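Local coordinates for C381 turret protein (PDB 4IND) that probably builds the pentameric turrets of an archaeal icosahedral virus, each subunit chaining three jelly-roll domains, at residues 176-190 against 249-262. Sequence-based numbering, arbitrary orientation. Where two conformers were deposited one is given.
Sequences GTYAIKMPYSYNNTT and LGVPFTFGLEVEEI. With 2HP (dihydrogenphosphate ion), chain Y.
The CB of Tyr186 sits almost squarely above the Phe253 ring, 3.5 Å from its centroid, while Tyr184 brings CD1 to 3.7 Å from Phe253 CE1 at the ring's edge. Both tyrosines take the hindered first torsion (62° at Tyr184, 66° at Tyr186), CG lying between backbone N and carbonyl carbon, and run alongside Phe253 on one face of the antiparallel pair 176-187 and 253-262. Farther along this tightly packed face, Tyr184 CB meets Phe255 CB (3.8 Å) and Ile180 CG2 lies 4.0 Å from Leu257 CD1; aromatic and branched apolar chains suit this interior, roofed by strand 194-203.

On the other face, Lys181 and Glu258 reach out side by side, polar but buried against the second subunit. Lys181 NZ makes a weak salt bridge to Glu258 OE2 at 3.3 Å and also hydrogen-bonds phosphate O4 and the backbone carbonyl of Asp235 of the second subunit, a span that suits a long charged chain. Arg154 of the same chain salt-bridges Glu260. Looser are Ser185 and Thr254, partly exposed, and the solvent-facing turn where Thr189 OG1 donates to Gly250 O (2.8 Å); small hydroxyl residues suit both. The paired strands are the central two of a four-stranded sheet in the second jelly-roll domain.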
loop_
_atom_site.group_PDB
_atom_site.type_symbol
_atom_site.label_atom_id
_atom_site.label_comp_id
_atom_site.label_asym_id
_atom_site.label_seq_id
_atom_site.Cartn_x
_atom_site.Cartn_y
_atom_site.Cartn_z
ATOM N N GLY A 176 -1.787 0.546 12.759
ATOM C CA GLY A 176 -0.353 0.480 12.524
ATOM C C GLY A 176 0.363 0.196 13.827
ATOM O O GLY A 176 -0.270 0.072 14.869
ATOM N N THR A 177 1.680 0.052 13.768
ATOM C CA THR A 177 2.481 0.014 14.976
ATOM C C THR A 177 3.334 1.263 14.987
ATOM O O THR A 177 3.854 1.676 13.945
ATOM C CB THR A 177 3.363 -1.250 15.007
ATOM O OG1 THR A 177 2.516 -2.408 14.988
ATOM C CG2 THR A 177 4.233 -1.270 16.272
ATOM N N TYR A 178 3.450 1.890 16.153
ATOM C CA TYR A 178 4.147 3.158 16.261
ATOM C C TYR A 178 5.192 3.179 17.350
ATOM O O TYR A 178 5.032 2.557 18.399
ATOM C CB TYR A 178 3.152 4.260 16.575
ATOM C CG TYR A 178 2.092 4.466 15.522
ATOM C CD1 TYR A 178 2.200 5.490 14.593
ATOM C CD2 TYR A 178 0.982 3.638 15.458
ATOM C CE1 TYR A 178 1.211 5.701 13.626
ATOM C CE2 TYR A 178 -0.016 3.839 14.496
ATOM C CZ TYR A 178 0.113 4.857 13.585
ATOM O OH TYR A 178 -0.870 5.076 12.642
ATOM N N ALA A 179 6.257 3.926 17.102
ATOM C CA ALA A 179 7.233 4.235 18.139
ATOM C C ALA A 179 6.866 5.599 18.700
ATOM O O ALA A 179 6.548 6.521 17.946
ATOM C CB ALA A 179 8.631 4.249 17.578
ATOM N N ILE A 180 6.895 5.728 20.024
ATOM C CA ILE A 180 6.767 7.036 20.651
ATOM C C ILE A 180 8.061 7.270 21.415
ATOM O O ILE A 180 8.377 6.535 22.351
ATOM C CB ILE A 180 5.598 7.072 21.612
ATOM C CG1 ILE A 180 4.293 6.869 20.841
ATOM C CG2 ILE A 180 5.577 8.400 22.362
ATOM C CD1 ILE A 180 3.083 6.668 21.745
ATOM N N LYS A 181 8.828 8.259 20.972
ATOM C CA LYS A 181 10.130 8.538 21.539
ATOM C C LYS A 181 10.073 9.902 22.217
ATOM O O LYS A 181 9.593 10.890 21.638
ATOM C CB LYS A 181 11.219 8.511 20.453
ATOM C CG LYS A 181 12.640 8.648 20.998
ATOM C CD LYS A 181 13.669 8.824 19.877
ATOM C CE LYS A 181 13.716 7.601 18.954
ATOM N NZ LYS A 181 14.807 7.750 17.929
ATOM N N MET A 182 10.550 9.962 23.453
ATOM C CA MET A 182 10.577 11.226 24.162
ATOM C C MET A 182 11.930 11.484 24.816
ATOM O O MET A 182 12.195 11.018 25.922
ATOM C CB MET A 182 9.428 11.276 25.176
ATOM C CG MET A 182 8.076 11.034 24.526
ATOM S SD MET A 182 6.774 10.545 25.664
ATOM C CE MET A 182 6.896 11.855 26.881
ATOM N N PRO A 183 12.802 12.219 24.110
ATOM C CA PRO A 183 14.069 12.661 24.687
ATOM C C PRO A 183 13.695 13.619 25.794
ATOM O O PRO A 183 12.754 14.399 25.592
ATOM C CB PRO A 183 14.728 13.447 23.544
ATOM C CG PRO A 183 13.963 13.089 22.294
ATOM C CD PRO A 183 12.576 12.750 22.748
ATOM N N TYR A 184 14.367 13.555 26.936
ATOM C CA TYR A 184 14.047 14.444 28.043
ATOM C C TYR A 184 15.304 14.878 28.766
ATOM O O TYR A 184 16.337 14.240 28.646
ATOM C CB TYR A 184 13.114 13.748 29.036
ATOM C CG TYR A 184 13.722 12.523 29.672
ATOM C CD1 TYR A 184 14.604 12.642 30.753
ATOM C CD2 TYR A 184 13.447 11.241 29.189
ATOM C CE1 TYR A 184 15.176 11.529 31.339
ATOM C CE2 TYR A 184 14.031 10.117 29.788
ATOM C CZ TYR A 184 14.889 10.281 30.854
ATOM O OH TYR A 184 15.469 9.185 31.440
ATOM N N SER A 185 15.192 15.999 29.485
ATOM C CA SER A 185 16.194 16.421 30.463
ATOM C C SER A 185 15.444 16.787 31.730
ATOM O O SER A 185 14.311 17.288 31.665
ATOM C CB SER A 185 16.978 17.641 29.982
ATOM O OG SER A 185 17.725 17.365 28.814
ATOM N N TYR A 186 16.050 16.537 32.878
ATOM C CA TYR A 186 15.426 16.925 34.134
ATOM C C TYR A 186 16.412 17.625 35.040
ATOM O O TYR A 186 17.636 17.479 34.903
ATOM C CB TYR A 186 14.845 15.701 34.851
ATOM C CG TYR A 186 15.909 14.733 35.315
ATOM C CD1 TYR A 186 16.632 14.968 36.469
ATOM C CD2 TYR A 186 16.193 13.598 34.584
ATOM C CE1 TYR A 186 17.609 14.089 36.887
ATOM C CE2 TYR A 186 17.156 12.713 34.989
ATOM C CZ TYR A 186 17.865 12.959 36.141
ATOM O OH TYR A 186 18.826 12.056 36.512
ATOM N N ASN A 187 15.872 18.392 35.976
ATOM C CA ASN A 187 16.670 18.951 37.049
ATOM C C ASN A 187 15.974 18.663 38.371
ATOM O O ASN A 187 14.902 19.193 38.652
ATOM C CB ASN A 187 16.871 20.454 36.850
ATOM C CG ASN A 187 17.671 21.078 37.971
ATOM O OD1 ASN A 187 18.430 20.388 38.656
ATOM N ND2 ASN A 187 17.506 22.384 38.173
ATOM N N ASN A 188 16.573 17.794 39.174
ATOM C CA ASN A 188 16.035 17.523 40.502
ATOM C C ASN A 188 16.594 18.570 41.441
ATOM O O ASN A 188 17.762 18.531 41.790
ATOM C CB ASN A 188 16.430 16.121 40.971
ATOM C CG ASN A 188 15.876 15.782 42.341
ATOM O OD1 ASN A 188 15.094 16.541 42.920
ATOM N ND2 ASN A 188 16.273 14.625 42.866
ATOM N N THR A 189 15.794 19.544 41.821
ATOM C CA THR A 189 16.337 20.577 42.680
ATOM C C THR A 189 16.362 20.086 44.127
ATOM O O THR A 189 16.833 20.781 45.012
ATOM C CB THR A 189 15.543 21.859 42.534
ATOM O OG1 THR A 189 14.169 21.580 42.816
ATOM C CG2 THR A 189 15.661 22.391 41.101
ATOM N N THR A 190 15.864 18.869 44.347
ATOM C CA THR A 190 15.788 18.296 45.691
ATOM C C THR A 190 16.975 17.392 45.987
ATOM O O THR A 190 17.621 16.888 45.073
ATOM C CB THR A 190 14.510 17.451 45.884
ATOM O OG1 THR A 190 14.753 16.102 45.471
ATOM C CG2 THR A 190 13.357 18.020 45.088
ATOM N N LEU A 249 6.371 18.611 42.915
ATOM C CA LEU A 249 7.489 17.752 43.307
ATOM C C LEU A 249 8.856 18.449 43.324
ATOM O O LEU A 249 9.694 18.143 44.158
ATOM C CB LEU A 249 7.550 16.497 42.430
ATOM C CG LEU A 249 8.371 15.367 43.059
ATOM C CD1 LEU A 249 7.731 14.934 44.349
ATOM C CD2 LEU A 249 8.517 14.193 42.121
ATOM N N GLY A 250 9.097 19.371 42.399
ATOM C CA GLY A 250 10.378 20.066 42.370
ATOM C C GLY A 250 11.392 19.405 41.442
ATOM O O GLY A 250 12.612 19.540 41.615
ATOM N N VAL A 251 10.881 18.677 40.456
ATOM C CA VAL A 251 11.720 18.064 39.438
ATOM C C VAL A 251 11.251 18.451 38.045
ATOM O O VAL A 251 10.586 17.667 37.369
ATOM C CB VAL A 251 11.709 16.535 39.547
ATOM C CG1 VAL A 251 12.716 15.946 38.583
ATOM C CG2 VAL A 251 12.005 16.099 40.973
ATOM N N PRO A 252 11.606 19.663 37.597
ATOM C CA PRO A 252 11.155 20.074 36.255
ATOM C C PRO A 252 11.802 19.239 35.150
ATOM O O PRO A 252 12.999 18.911 35.238
ATOM C CB PRO A 252 11.615 21.531 36.155
ATOM C CG PRO A 252 12.660 21.691 37.213
ATOM C CD PRO A 252 12.284 20.749 38.323
ATOM N N PHE A 253 11.011 18.878 34.146
ATOM C CA PHE A 253 11.491 18.195 32.951
ATOM C C PHE A 253 11.317 19.097 31.743
ATOM O O PHE A 253 10.410 19.954 31.697
ATOM C CB PHE A 253 10.688 16.895 32.691
ATOM C CG PHE A 253 11.184 15.690 33.462
ATOM C CD1 PHE A 253 11.793 14.631 32.797
ATOM C CD2 PHE A 253 11.001 15.595 34.828
ATOM C CE1 PHE A 253 12.231 13.503 33.498
ATOM C CE2 PHE A 253 11.441 14.476 35.533
ATOM C CZ PHE A 253 12.056 13.432 34.862
ATOM N N THR A 254 12.181 18.901 30.755
ATOM C CA THR A 254 11.961 19.431 29.416
ATOM C C THR A 254 12.039 18.235 28.487
ATOM O O THR A 254 12.928 17.407 28.629
ATOM C CB THR A 254 13.035 20.438 29.024
ATOM O OG1 THR A 254 13.095 21.475 30.005
ATOM C CG2 THR A 254 12.709 21.057 27.667
ATOM N N PHE A 255 11.096 18.102 27.555
ATOM C CA PHE A 255 11.101 16.916 26.715
ATOM C C PHE A 255 10.608 17.209 25.303
ATOM O O PHE A 255 9.975 18.241 25.043
ATOM C CB PHE A 255 10.299 15.783 27.376
ATOM C CG PHE A 255 8.814 16.057 27.463
ATOM C CD1 PHE A 255 7.946 15.581 26.492
ATOM C CD2 PHE A 255 8.294 16.780 28.528
ATOM C CE1 PHE A 255 6.569 15.834 26.580
ATOM C CE2 PHE A 255 6.934 17.039 28.630
ATOM C CZ PHE A 255 6.065 16.569 27.647
ATOM N N GLY A 256 10.913 16.289 24.401
ATOM C CA GLY A 256 10.489 16.365 23.026
ATOM C C GLY A 256 9.510 15.235 22.787
ATOM O O GLY A 256 9.241 14.440 23.690
ATOM N N LEU A 257 8.949 15.172 21.582
ATOM C CA LEU A 257 7.990 14.124 21.266
ATOM C C LEU A 257 8.111 13.735 19.819
ATOM O O LEU A 257 7.981 14.566 18.919
ATOM C CB LEU A 257 6.559 14.603 21.540
ATOM C CG LEU A 257 5.468 13.609 21.109
ATOM C CD1 LEU A 257 5.528 12.364 21.967
ATOM C CD2 LEU A 257 4.069 14.272 21.209
ATOM N N GLU A 258 8.328 12.450 19.604
ATOM C CA GLU A 258 8.463 11.905 18.266
ATOM C C GLU A 258 7.502 10.722 18.213
ATOM O O GLU A 258 7.557 9.811 19.050
ATOM C CB GLU A 258 9.945 11.520 18.072
ATOM C CG GLU A 258 10.368 10.906 16.748
ATOM C CD GLU A 258 11.883 10.637 16.729
ATOM O OE1 GLU A 258 12.645 11.621 16.876
ATOM O OE2 GLU A 258 12.306 9.451 16.600
ATOM N N VAL A 259 6.572 10.757 17.262
ATOM C CA VAL A 259 5.642 9.646 17.046
ATOM C C VAL A 259 5.731 9.252 15.591
ATOM O O VAL A 259 5.506 10.082 14.715
ATOM C CB VAL A 259 4.186 10.071 17.344
ATOM C CG1 VAL A 259 3.248 8.862 17.252
ATOM C CG2 VAL A 259 4.096 10.731 18.709
ATOM N N GLU A 260 6.058 7.995 15.324
ATOM C CA GLU A 260 6.361 7.567 13.966
ATOM C C GLU A 260 5.945 6.127 13.749
ATOM O O GLU A 260 6.051 5.291 14.661
ATOM C CB GLU A 260 7.867 7.717 13.706
ATOM C CG GLU A 260 8.694 6.996 14.742
ATOM C CD GLU A 260 10.034 7.660 15.018
ATOM O OE1 GLU A 260 10.475 8.517 14.221
ATOM O OE2 GLU A 260 10.655 7.318 16.044
ATOM N N GLU A 261 5.459 5.824 12.549
ATOM C CA GLU A 261 5.066 4.461 12.222
ATOM C C GLU A 261 6.307 3.597 11.989
ATOM O O GLU A 261 7.291 4.052 11.393
ATOM C CB GLU A 261 4.176 4.449 10.974
ATOM C CG GLU A 261 3.404 3.150 10.789
ATOM C CD GLU A 261 2.502 3.151 9.558
ATOM O OE1 GLU A 261 2.335 4.219 8.924
ATOM O OE2 GLU A 261 1.970 2.076 9.224
ATOM N N ILE A 262 6.258 2.351 12.462
ATOM C CA ILE A 262 7.351 1.401 12.244
ATOM C C ILE A 262 6.858 0.122 11.566
ATOM O O ILE A 262 5.654 -0.158 11.543
ATOM C CB ILE A 262 8.078 1.025 13.561
ATOM C CG1 ILE A 262 7.129 0.288 14.507
ATOM C CG2 ILE A 262 8.688 2.278 14.215
ATOM C CD1 ILE A 262 7.862 -0.518 15.602
HETATM P P 2HP Y . 15.825 9.953 14.978
HETATM O O1 2HP Y . 16.765 8.769 15.356
HETATM O O2 2HP Y . 14.973 9.612 13.795
HETATM O O3 2HP Y . 16.608 11.117 14.476
HETATM O O4 2HP Y . 14.954 10.320 16.212
HETATM O O HOH W 1 2.784 0.076 10.959
#